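Local coordinates for xylulokinase (Brucella ovis, PDB 5VM1), which probably phosphorylates D-xylulose to D-xylulose 5-phosphate at the expense of ATP, as a member of the FGGY family of carbohydrate kinases, at residues T183-T188 and A199-G204; E117-P122 and N130-G135; S178-T183 and R191-E196. All coordinates share one frame; numbering follows the deposited sequence.

Contact 1: residues T183-T188 and A199-G204; sequences TSWLDT and AKTGLG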
ATOM      1  N   THR A 183      -8.377   5.844   7.466  1.00 23.24           N
ATOM      2  CA  THR A 183      -9.336   5.450   8.486  1.00 28.84           C
ATOM      3  C   THR A 183     -10.762   5.732   8.079  1.00 36.33           C
ATOM      4  O   THR A 183     -11.681   5.113   8.627  1.00 45.65           O
ATOM      5  CB  THR A 183      -9.068   6.201   9.797  1.00 27.51           C
ATOM      6  OG1 THR A 183      -9.316   7.595   9.588  1.00 31.29           O
ATOM      7  CG2 THR A 183      -7.638   6.022  10.245  1.00 29.44           C
ATOM      8  N   SER A 184     -10.942   6.601   7.087  1.00 32.56           N
ATOM      9  CA  SER A 184     -12.216   7.188   6.696  1.00 25.92           C
ATOM     10  C   SER A 184     -12.791   8.091   7.777  1.00 26.85           C
ATOM     11  O   SER A 184     -13.976   8.388   7.764  1.00 35.89           O
ATOM     12  CB  SER A 184     -13.214   6.110   6.293  1.00 36.91           C
ATOM     13  OG  SER A 184     -12.748   5.479   5.120  1.00 37.49           O
ATOM     14  N   TRP A 185     -11.954   8.542   8.712  1.00 32.43           N
ATOM     15  CA  TRP A 185     -12.300   9.591   9.659  1.00 27.85           C
ATOM     16  C   TRP A 185     -11.593  10.920   9.400  1.00 28.52           C
ATOM     17  O   TRP A 185     -11.909  11.910  10.077  1.00 29.93           O
ATOM     18  CB  TRP A 185     -11.984   9.146  11.090  1.00 35.09           C
ATOM     19  CG  TRP A 185     -12.839   8.068  11.640  1.00 27.77           C
ATOM     20  CD1 TRP A 185     -14.205   8.025  11.661  1.00 33.20           C
ATOM     21  CD2 TRP A 185     -12.390   6.908  12.331  1.00 27.11           C
ATOM     22  NE1 TRP A 185     -14.636   6.884  12.309  1.00 32.97           N
ATOM     23  CE2 TRP A 185     -13.540   6.185  12.735  1.00 27.80           C
ATOM     24  CE3 TRP A 185     -11.131   6.400  12.638  1.00 26.28           C
ATOM     25  CZ2 TRP A 185     -13.461   4.975  13.415  1.00 29.88           C
ATOM     26  CZ3 TRP A 185     -11.050   5.191  13.323  1.00 26.18           C
ATOM     27  CH2 TRP A 185     -12.209   4.489  13.694  1.00 33.39           C
ATOM     28  N   LEU A 186     -10.634  10.960   8.472  1.00 36.56           N
ATOM     29  CA  LEU A 186      -9.813  12.140   8.209  1.00 39.90           C
ATOM     30  C   LEU A 186     -10.423  13.050   7.131  1.00 46.60           C
ATOM     31  O   LEU A 186     -10.977  12.574   6.136  1.00 42.50           O
ATOM     32  CB  LEU A 186      -8.412  11.709   7.773  1.00 34.06           C
ATOM     33  CG  LEU A 186      -7.336  12.795   7.867  1.00 35.92           C
ATOM     34  CD1 LEU A 186      -6.692  12.817   9.270  1.00 28.63           C
ATOM     35  CD2 LEU A 186      -6.308  12.601   6.798  1.00 38.17           C
ATOM     36  N   ASP A 187     -10.349  14.366   7.349  1.00 45.30           N
ATOM     37  CA  ASP A 187     -10.582  15.328   6.269  1.00 48.56           C
ATOM     38  C   ASP A 187      -9.277  15.377   5.466  1.00 50.54           C
ATOM     39  O   ASP A 187      -8.351  16.122   5.784  1.00 44.12           O
ATOM     40  CB  ASP A 187     -10.992  16.699   6.815  1.00 45.54           C
ATOM     41  CG  ASP A 187     -11.461  17.677   5.713  1.00 52.27           C
ATOM     42  OD1 ASP A 187     -10.939  17.631   4.585  1.00 58.54           O
ATOM     43  OD2 ASP A 187     -12.349  18.518   5.974  1.00 57.23           O
ATOM     44  N   THR A 188      -9.192  14.549   4.420  1.00 53.16           N
ATOM     45  CA  THR A 188      -7.922  14.369   3.715  1.00 47.49           C
ATOM     46  C   THR A 188      -7.379  15.685   3.169  1.00 44.74           C
ATOM     47  O   THR A 188      -6.177  15.945   3.258  1.00 48.99           O
ATOM     48  CB  THR A 188      -8.099  13.367   2.580  1.00 37.71           C
ATOM     49  OG1 THR A 188      -8.789  12.235   3.085  1.00 32.78           O
ATOM     50  CG2 THR A 188      -6.757  12.922   2.035  1.00 44.71           C
ATOM     51  N   ALA A 199     -18.427  11.282  14.834  1.00 42.99           N
ATOM     52  CA  ALA A 199     -19.719  11.153  15.501  1.00 46.43           C
ATOM     53  C   ALA A 199     -20.625  10.119  14.831  1.00 60.69           C
ATOM     54  O   ALA A 199     -21.399   9.435  15.516  1.00 62.52           O
ATOM     55  CB  ALA A 199     -20.415  12.503  15.526  1.00 46.86           C
ATOM     56  N   LYS A 200     -20.528   9.976  13.503  1.00 63.70           N
ATOM     57  CA  LYS A 200     -21.385   9.065  12.752  1.00 38.63           C
ATOM     58  C   LYS A 200     -21.034   7.600  12.992  1.00 53.79           C
ATOM     59  O   LYS A 200     -21.842   6.714  12.686  1.00 54.63           O
ATOM     60  CB  LYS A 200     -21.250   9.385  11.253  1.00 38.14           C
ATOM     61  CG  LYS A 200     -21.797  10.738  10.878  1.00 51.97           C
ATOM     62  CD  LYS A 200     -21.738  11.066   9.397  1.00 40.13           C
ATOM     63  CE  LYS A 200     -22.809  12.091   9.079  1.00 53.12           C
ATOM     64  NZ  LYS A 200     -22.843  12.468   7.664  1.00 67.95           N
ATOM     65  N   THR A 201     -19.867   7.322  13.558  1.00 50.39           N
ATOM     66  CA  THR A 201     -19.479   5.964  13.889  1.00 43.72           C
ATOM     67  C   THR A 201     -19.427   5.751  15.390  1.00 46.38           C
ATOM     68  O   THR A 201     -19.043   4.663  15.837  1.00 57.58           O
ATOM     69  CB  THR A 201     -18.129   5.629  13.256  1.00 44.67           C
ATOM     70  OG1 THR A 201     -17.084   6.342  13.924  1.00 48.82           O
ATOM     71  CG2 THR A 201     -18.152   6.082  11.790  1.00 42.37           C
ATOM     72  N   GLY A 202     -19.783   6.771  16.169  1.00 36.99           N
ATOM     73  CA  GLY A 202     -19.946   6.643  17.597  1.00 41.99           C
ATOM     74  C   GLY A 202     -18.733   6.984  18.412  1.00 48.69           C
ATOM     75  O   GLY A 202     -18.629   6.522  19.555  1.00 51.31           O
ATOM     76  N   LEU A 203     -17.815   7.783  17.877  1.00 45.07           N
ATOM     77  CA  LEU A 203     -16.584   8.102  18.571  1.00 36.43           C
ATOM     78  C   LEU A 203     -16.368   9.609  18.553  1.00 41.64           C
ATOM     79  O   LEU A 203     -17.042  10.364  17.845  1.00 48.60           O
ATOM     80  CB  LEU A 203     -15.382   7.398  17.937  1.00 44.75           C
ATOM     81  CG  LEU A 203     -15.348   5.882  17.773  1.00 34.46           C
ATOM     82  CD1 LEU A 203     -14.188   5.535  16.855  1.00 31.18           C
ATOM     83  CD2 LEU A 203     -15.222   5.197  19.107  1.00 34.59           C
ATOM     84  N   GLY A 204     -15.390  10.049  19.345  1.00 37.78           N
ATOM     85  CA  GLY A 204     -15.020  11.438  19.411  1.00 38.91           C
ATOM     86  C   GLY A 204     -13.547  11.553  19.083  1.00 43.70           C
ATOM     87  O   GLY A 204     -12.843  10.551  18.979  1.00 35.91           O
TER

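Contact 2: residues E117-P122 and N130-G135; sequences ELDADP and NIVFPG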
ATOM      1  N   GLU A 117     -23.306   1.153   4.252  1.00 42.67           N
ATOM      2  CA  GLU A 117     -24.081   2.236   4.841  1.00 43.29           C
ATOM      3  C   GLU A 117     -23.268   3.528   4.886  1.00 52.00           C
ATOM      4  O   GLU A 117     -23.775   4.594   4.516  1.00 51.13           O
ATOM      5  CB  GLU A 117     -24.572   1.848   6.237  1.00 41.21           C
ATOM      6  CG  GLU A 117     -25.657   0.780   6.262  1.00 46.48           C
ATOM      7  CD  GLU A 117     -26.020   0.401   7.679  1.00 53.44           C
ATOM      8  OE1 GLU A 117     -25.468   1.045   8.586  1.00 57.26           O
ATOM      9  OE2 GLU A 117     -26.835  -0.522   7.891  1.00 57.46           O
ATOM     10  N   LEU A 118     -21.992   3.456   5.291  1.00 43.00           N
ATOM     11  CA  LEU A 118     -21.200   4.677   5.360  1.00 40.76           C
ATOM     12  C   LEU A 118     -20.902   5.234   3.966  1.00 36.06           C
ATOM     13  O   LEU A 118     -20.966   6.450   3.749  1.00 37.86           O
ATOM     14  CB  LEU A 118     -19.913   4.422   6.148  1.00 39.29           C
ATOM     15  CG  LEU A 118     -20.066   4.063   7.630  1.00 36.25           C
ATOM     16  CD1 LEU A 118     -18.687   3.866   8.268  1.00 31.33           C
ATOM     17  CD2 LEU A 118     -20.867   5.126   8.377  1.00 34.78           C
ATOM     18  N   ASP A 119     -20.610   4.369   2.998  1.00 47.48           N
ATOM     19  CA  ASP A 119     -20.299   4.865   1.658  1.00 46.45           C
ATOM     20  C   ASP A 119     -21.475   5.618   1.048  1.00 42.33           C
ATOM     21  O   ASP A 119     -21.266   6.539   0.249  1.00 43.80           O
ATOM     22  CB  ASP A 119     -19.869   3.716   0.730  1.00 37.24           C
ATOM     23  CG  ASP A 119     -19.185   4.214  -0.537  1.00 37.98           C
ATOM     24  OD1 ASP A 119     -18.056   4.736  -0.449  1.00 43.82           O
ATOM     25  OD2 ASP A 119     -19.788   4.125  -1.625  1.00 46.73           O
ATOM     26  N   ALA A 120     -22.710   5.241   1.407  1.00 40.87           N
ATOM     27  CA  ALA A 120     -23.901   5.875   0.847  1.00 43.82           C
ATOM     28  C   ALA A 120     -24.201   7.234   1.470  1.00 54.70           C
ATOM     29  O   ALA A 120     -24.994   8.000   0.917  1.00 58.47           O
ATOM     30  CB  ALA A 120     -25.099   4.946   0.997  1.00 45.78           C
ATOM     31  N   ASP A 121     -23.569   7.553   2.572  1.00 47.03           N
ATOM     32  CA  ASP A 121     -23.651   8.839   3.221  1.00 46.48           C
ATOM     33  C   ASP A 121     -22.696   9.761   2.484  1.00 58.53           C
ATOM     34  O   ASP A 121     -21.468   9.581   2.565  1.00 69.27           O
ATOM     35  CB  ASP A 121     -23.286   8.673   4.695  1.00 49.89           C
ATOM     36  CG  ASP A 121     -23.512   9.923   5.516  1.00 56.56           C
ATOM     37  OD1 ASP A 121     -23.497  11.043   4.951  1.00 53.72           O
ATOM     38  OD2 ASP A 121     -23.680   9.764   6.749  1.00 59.69           O
ATOM     39  N   PRO A 122     -23.223  10.742   1.741  1.00 51.50           N
ATOM     40  CA  PRO A 122     -22.357  11.591   0.908  1.00 53.88           C
ATOM     41  C   PRO A 122     -21.276  12.354   1.681  1.00 51.24           C
ATOM     42  O   PRO A 122     -20.359  12.904   1.048  1.00 43.00           O
ATOM     43  CB  PRO A 122     -23.357  12.548   0.229  1.00 48.59           C
ATOM     44  CG  PRO A 122     -24.556  12.497   1.049  1.00 50.15           C
ATOM     45  CD  PRO A 122     -24.638  11.107   1.583  1.00 48.35           C
ATOM     46  N   ASN A 130     -12.655   9.332  -0.624  1.00 31.23           N
ATOM     47  CA  ASN A 130     -12.483   7.923  -0.948  1.00 38.19           C
ATOM     48  C   ASN A 130     -13.778   7.146  -0.728  1.00 35.79           C
ATOM     49  O   ASN A 130     -14.645   7.524   0.068  1.00 33.76           O
ATOM     50  CB  ASN A 130     -11.356   7.270  -0.114  1.00 33.18           C
ATOM     51  CG  ASN A 130      -9.998   7.934  -0.336  1.00 40.45           C
ATOM     52  OD1 ASN A 130      -9.350   7.703  -1.346  1.00 33.25           O
ATOM     53  ND2 ASN A 130      -9.542   8.732   0.647  1.00 43.36           N
ATOM     54  N   ILE A 131     -13.886   6.031  -1.445  1.00 31.20           N
ATOM     55  CA  ILE A 131     -14.913   5.044  -1.159  1.00 40.13           C
ATOM     56  C   ILE A 131     -14.659   4.437   0.218  1.00 44.84           C
ATOM     57  O   ILE A 131     -13.507   4.272   0.642  1.00 56.20           O
ATOM     58  CB  ILE A 131     -14.896   3.967  -2.260  1.00 45.58           C
ATOM     59  CG1 ILE A 131     -15.344   4.559  -3.599  1.00 45.22           C
ATOM     60  CG2 ILE A 131     -15.739   2.748  -1.858  1.00 44.11           C
ATOM     61  CD1 ILE A 131     -15.132   3.635  -4.791  1.00 38.30           C
ATOM     62  N   VAL A 132     -15.735   4.121   0.936  1.00 30.56           N
ATOM     63  CA  VAL A 132     -15.635   3.453   2.232  1.00 29.45           C
ATOM     64  C   VAL A 132     -15.709   1.950   1.967  1.00 36.03           C
ATOM     65  O   VAL A 132     -16.788   1.382   1.779  1.00 42.25           O
ATOM     66  CB  VAL A 132     -16.722   3.909   3.208  1.00 30.22           C
ATOM     67  CG1 VAL A 132     -16.414   3.436   4.624  1.00 29.15           C
ATOM     68  CG2 VAL A 132     -16.896   5.410   3.159  1.00 30.83           C
ATOM     69  N   PHE A 133     -14.555   1.311   1.913  1.00 29.79           N
ATOM     70  CA  PHE A 133     -14.511  -0.138   1.816  1.00 34.84           C
ATOM     71  C   PHE A 133     -14.517  -0.786   3.198  1.00 48.00           C
ATOM     72  O   PHE A 133     -14.171  -0.151   4.205  1.00 46.77           O
ATOM     73  CB  PHE A 133     -13.285  -0.571   1.026  1.00 33.07           C
ATOM     74  CG  PHE A 133     -13.389  -0.282  -0.424  1.00 34.00           C
ATOM     75  CD1 PHE A 133     -14.175  -1.083  -1.234  1.00 31.41           C
ATOM     76  CD2 PHE A 133     -12.715   0.795  -0.989  1.00 39.10           C
ATOM     77  CE1 PHE A 133     -14.279  -0.817  -2.580  1.00 40.75           C
ATOM     78  CE2 PHE A 133     -12.811   1.056  -2.340  1.00 30.57           C
ATOM     79  CZ  PHE A 133     -13.592   0.257  -3.136  1.00 32.40           C
ATOM     80  N   PRO A 134     -14.958  -2.050   3.284  1.00 51.05           N
ATOM     81  CA  PRO A 134     -15.053  -2.713   4.600  1.00 40.40           C
ATOM     82  C   PRO A 134     -13.736  -2.892   5.301  1.00 36.45           C
ATOM     83  O   PRO A 134     -13.740  -3.143   6.513  1.00 44.10           O
ATOM     84  CB  PRO A 134     -15.665  -4.076   4.265  1.00 38.06           C
ATOM     85  CG  PRO A 134     -15.393  -4.282   2.850  1.00 32.20           C
ATOM     86  CD  PRO A 134     -15.329  -2.945   2.179  1.00 30.88           C
ATOM     87  N   GLY A 135     -12.615  -2.796   4.581  1.00 27.61           N
ATOM     88  CA  GLY A 135     -11.283  -2.908   5.155  1.00 30.60           C
ATOM     89  C   GLY A 135     -10.726  -1.641   5.761  1.00 31.38           C
ATOM     90  O   GLY A 135      -9.687  -1.677   6.428  1.00 30.74           O
TER

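Contact 3: residues S178-T183 and R191-E196; sequences SDSAGT and RRWSAE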
ATOM      1  N   SER A 178      -0.749  10.101   6.380  1.00 26.04           N
ATOM      2  CA  SER A 178      -0.983   9.138   5.298  1.00 32.45           C
ATOM      3  C   SER A 178      -1.685   7.898   5.801  1.00 29.32           C
ATOM      4  O   SER A 178      -2.504   7.309   5.092  1.00 34.70           O
ATOM      5  CB  SER A 178       0.329   8.748   4.611  1.00 30.68           C
ATOM      6  OG  SER A 178       1.086   7.816   5.366  1.00 27.50           O
ATOM      7  N   ASP A 179      -1.372   7.488   7.016  1.00 28.96           N
ATOM      8  CA  ASP A 179      -2.006   6.313   7.571  1.00 26.18           C
ATOM      9  C   ASP A 179      -3.408   6.647   8.032  1.00 32.46           C
ATOM     10  O   ASP A 179      -4.331   5.836   7.875  1.00 22.73           O
ATOM     11  CB  ASP A 179      -1.141   5.790   8.724  1.00 23.62           C
ATOM     12  CG  ASP A 179      -1.061   4.253   8.791  1.00 39.14           C
ATOM     13  OD1 ASP A 179      -1.771   3.517   8.047  1.00 32.04           O
ATOM     14  OD2 ASP A 179      -0.214   3.788   9.584  1.00 35.95           O
ATOM     15  N   SER A 180      -3.591   7.853   8.552  1.00 33.15           N
ATOM     16  CA  SER A 180      -4.886   8.219   9.073  1.00 24.19           C
ATOM     17  C   SER A 180      -5.890   8.585   7.991  1.00 25.89           C
ATOM     18  O   SER A 180      -7.099   8.454   8.227  1.00 27.22           O
ATOM     19  CB  SER A 180      -4.697   9.340  10.081  1.00 31.48           C
ATOM     20  OG  SER A 180      -4.273   8.779  11.317  1.00 39.88           O
ATOM     21  N   ALA A 181      -5.429   8.961   6.792  1.00 31.36           N
ATOM     22  CA  ALA A 181      -6.351   9.153   5.672  1.00 37.89           C
ATOM     23  C   ALA A 181      -7.020   7.845   5.270  1.00 33.96           C
ATOM     24  O   ALA A 181      -8.054   7.870   4.591  1.00 37.26           O
ATOM     25  CB  ALA A 181      -5.640   9.775   4.463  1.00 25.27           C
ATOM     26  N   GLY A 182      -6.440   6.717   5.650  1.00 23.18           N
ATOM     27  CA  GLY A 182      -7.038   5.416   5.466  1.00 25.01           C
ATOM     28  C   GLY A 182      -8.024   4.981   6.532  1.00 22.84           C
ATOM     29  O   GLY A 182      -8.519   3.858   6.488  1.00 35.70           O
ATOM     30  N   THR A 183      -8.377   5.844   7.466  1.00 23.24           N
ATOM     31  CA  THR A 183      -9.336   5.450   8.486  1.00 28.84           C
ATOM     32  C   THR A 183     -10.762   5.732   8.079  1.00 36.33           C
ATOM     33  O   THR A 183     -11.681   5.113   8.627  1.00 45.65           O
ATOM     34  CB  THR A 183      -9.068   6.201   9.797  1.00 27.51           C
ATOM     35  OG1 THR A 183      -9.316   7.595   9.588  1.00 31.29           O
ATOM     36  CG2 THR A 183      -7.638   6.022  10.245  1.00 29.44           C
ATOM     37  N   ARG A 191      -6.120  17.734   6.244  1.00 41.82           N
ATOM     38  CA  ARG A 191      -5.111  17.086   7.092  1.00 39.00           C
ATOM     39  C   ARG A 191      -5.473  17.177   8.582  1.00 41.62           C
ATOM     40  O   ARG A 191      -4.627  17.405   9.448  1.00 52.18           O
ATOM     41  CB  ARG A 191      -3.732  17.686   6.809  1.00 40.89           C
ATOM     42  CG  ARG A 191      -3.372  17.608   5.337  1.00 35.80           C
ATOM     43  CD  ARG A 191      -2.014  18.155   5.040  1.00 36.47           C
ATOM     44  NE  ARG A 191      -0.909  17.195   5.170  1.00 44.17           N
ATOM     45  CZ  ARG A 191      -0.493  16.390   4.198  1.00 42.58           C
ATOM     46  NH1 ARG A 191      -1.116  16.399   3.028  1.00 40.07           N
ATOM     47  NH2 ARG A 191       0.550  15.584   4.390  1.00 38.27           N
ATOM     48  N   ARG A 192      -6.746  16.999   8.892  1.00 38.93           N
ATOM     49  CA  ARG A 192      -7.230  17.100  10.259  1.00 42.38           C
ATOM     50  C   ARG A 192      -8.327  16.055  10.411  1.00 36.74           C
ATOM     51  O   ARG A 192      -8.932  15.631   9.426  1.00 45.40           O
ATOM     52  CB  ARG A 192      -7.738  18.545  10.593  1.00 38.09           C
ATOM     53  N   TRP A 193      -8.615  15.667  11.654  1.00 33.92           N
ATOM     54  CA  TRP A 193      -9.751  14.786  11.911  1.00 33.16           C
ATOM     55  C   TRP A 193     -11.078  15.482  11.585  1.00 39.69           C
ATOM     56  O   TRP A 193     -11.219  16.709  11.694  1.00 50.43           O
ATOM     57  CB  TRP A 193      -9.767  14.331  13.383  1.00 39.29           C
ATOM     58  CG  TRP A 193      -8.655  13.359  13.782  1.00 42.52           C
ATOM     59  CD1 TRP A 193      -7.707  13.536  14.759  1.00 47.20           C
ATOM     60  CD2 TRP A 193      -8.394  12.070  13.209  1.00 32.83           C
ATOM     61  NE1 TRP A 193      -6.877  12.441  14.819  1.00 45.64           N
ATOM     62  CE2 TRP A 193      -7.286  11.525  13.886  1.00 42.22           C
ATOM     63  CE3 TRP A 193      -9.008  11.315  12.206  1.00 28.76           C
ATOM     64  CZ2 TRP A 193      -6.765  10.268  13.573  1.00 47.03           C
ATOM     65  CZ3 TRP A 193      -8.489  10.051  11.895  1.00 30.49           C
ATOM     66  CH2 TRP A 193      -7.376   9.551  12.567  1.00 32.18           C
ATOM     67  N   SER A 194     -12.054  14.687  11.166  1.00 39.63           N
ATOM     68  CA  SER A 194     -13.412  15.170  10.934  1.00 40.97           C
ATOM     69  C   SER A 194     -14.273  14.793  12.143  1.00 41.31           C
ATOM     70  O   SER A 194     -14.506  13.609  12.403  1.00 49.70           O
ATOM     71  CB  SER A 194     -13.992  14.575   9.655  1.00 36.80           C
ATOM     72  OG  SER A 194     -15.392  14.835   9.564  1.00 43.33           O
ATOM     73  N   ALA A 195     -14.744  15.793  12.886  1.00 52.49           N
ATOM     74  CA  ALA A 195     -15.652  15.493  13.986  1.00 49.94           C
ATOM     75  C   ALA A 195     -16.956  14.911  13.462  1.00 52.56           C
ATOM     76  O   ALA A 195     -17.561  14.051  14.108  1.00 39.56           O
ATOM     77  CB  ALA A 195     -15.895  16.730  14.833  1.00 42.36           C
ATOM     78  N   GLU A 196     -17.423  15.401  12.307  1.00 56.42           N
ATOM     79  CA  GLU A 196     -18.686  14.937  11.742  1.00 50.43           C
ATOM     80  C   GLU A 196     -18.648  13.436  11.458  1.00 43.10           C
ATOM     81  O   GLU A 196     -19.595  12.715  11.792  1.00 45.52           O
ATOM     82  CB  GLU A 196     -19.021  15.739  10.478  1.00 59.10           C
ATOM     83  CG  GLU A 196     -20.354  15.371   9.810  1.00 69.25           C
ATOM     84  CD  GLU A 196     -20.664  16.194   8.549  1.00 72.03           C
ATOM     85  OE1 GLU A 196     -19.873  17.102   8.213  1.00 72.31           O
ATOM     86  OE2 GLU A 196     -21.730  15.968   7.928  1.00 66.88           O
TER

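Contact 1: residues T183-T188 and A199-G204
The indole of Trp185 meets Thr201 and Leu203 on the Schellman motif that finishes helix 195-200. Gly202 is the residue of positive phi in this motif, and two backbone bonds run back into the last helical turn there. One of them, from Gly202 N to Ala199 O, is weak. Thr201 and Leu203 stand on either side of this glycine in the sequence, and both direct their side chains at the tryptophan.

The polar link is a hydrogen bond from Trp185 NE1 to Thr201 OG1, 3.0 Å long. It is bent, with an angle of 143° at the hydrogen. The hydroxyl sits by the indole edge, tilted 23° out of the ring plane. With chi1 at 71°, Thr201 OG1 faces the indole N-H while staying within bonding distance of Leu198 O. Thr201 CG2 also reaches Trp185 NE1, at 3.6 Å. Further round the ring, Leu203 CD1 rests 3.6 Å from Trp185 CZ2 and also touches CH2.

On the other side of the contact, an ST turn fixes the start of the tryptophan. Trp185 N donates to Thr183 OG1 over 2.9 Å. Thr183 O lies 4.1 Å above one face of the indole, displaced toward the rim. Thr137 and Leu141 of helix 137-147 add to the packing of Trp185, and Leu141 touches Leu203 as well. The Trp185 side chain is about 9 Å from that of His88, a predicted substrate-binding residue.

Thr201 OG1 must act as donor in its bond to Leu198 O, because a carbonyl can only accept. The buried hydroxyl therefore works both ways: it gives its proton to the helix and takes the indole N-H, and so ties the tryptophan to the helix end.

Contact 2: residues E117-P122 and N130-G135
Asp119 and Val132 make the closest approach of the two backbones, with their CA atoms 4.9 Å apart. As modelled, Val132 N donates to Asp119 OD1 over 2.8 Å, in a nearly straight bond of 166°. The exact place of OD1 is less sure, so the length and angle of this bond should both be read with caution. Asp119 CG lies anti to its backbone N (chi1 -165°), which carries the carboxylate across to the loop. The same oxygen comes near the side chain of Ile131, at CG2.

Val132 spreads its two methyls over the helix. Val132 CG1 packs on Leu118 CB at 3.9 Å, and Val132 CG2 lies 3.8 Å from Asp119 CA. Within the loop, Ile131 CG2 sits 3.4 Å above one face of the Phe133 ring, off toward its rim.

The contact joins the end of helix 112-120 to the loop that leads into helix 137-147, within the N-terminal half of the FGGY kinase fold. Helix 122-128 lies between the two segments in the chain and packs on both, its Phe124 touching Leu118 and Val132. In the model its Arg125 also forms a salt bridge with Asp119 OD1, subject to the same caution; that oxygen would then be shared by the guanidinium group and the amide of Val132, which would favour its negative charge. Helix 137-147 packs on the apolar pair, Ala138 and Val142 on Leu118 and Pro139 on Val132.

Contact 3: residues S178-T183 and R191-E196
The six-membered ring of Trp193 meets two hydroxyl-bearing residues, Ser180 and Thr183. Thr183 OG1 is at the edge, in the plane of the indole and 3.5 Å from Trp193 CZ3. Ser180 OG comes in obliquely, 3.4 Å from Trp193 CH2, with its CB close behind. No hydrogen bond crosses here; these are van der Waals contacts of oxygen with aromatic carbon. The side chains of Trp193 and Thr183 meet at about a right angle.

The polar groups have partners of their own. Ser180 OG bonds to Ser175 OG, and Trp193 NE1 to Pro209 O. Thr183 OG1 donates to Ser180 O over 2.7 Å, in the carbonyl plane. Ser180 O also takes Thr183 N at 3.0 Å, so two donors from one residue grip it.

Strand 192-193, which carries Trp193, pairs with strand 186-187 in a small antiparallel hairpin. Ser180 to Thr183 form a type I beta turn that starts on helix 177-180. Gly182 O of this turn is bonded to His88 ND1, a predicted substrate-binding residue, so the turn backed by Trp193 adjoins the probable sugar site.

How the contacts relate
All three contacts lie in the N-terminal half of the kinase. The touching residues of contact 1 are all buried, whereas Asp119 in contact 2 and Trp193 in contact 3 are partly exposed. Contacts 1 and 3 share Thr183 and helix 195-200, and their centres are 7 Å apart. Probable backbone bonds along and next to the paired strands 186-187 and 192-193 join them. Contact 2 meets contact 1 through the Lys200-Asp121 salt bridge and light packing, but does not touch contact 3. Chemistry follows place: an indole N-H bond at a helix end in contact 1, a carboxylate and aliphatic groups at an interhelix loop in contact 2, and an indole ring against two hydroxyl-bearing residues, with no crossing hydrogen bond, at the hairpin in contact 3.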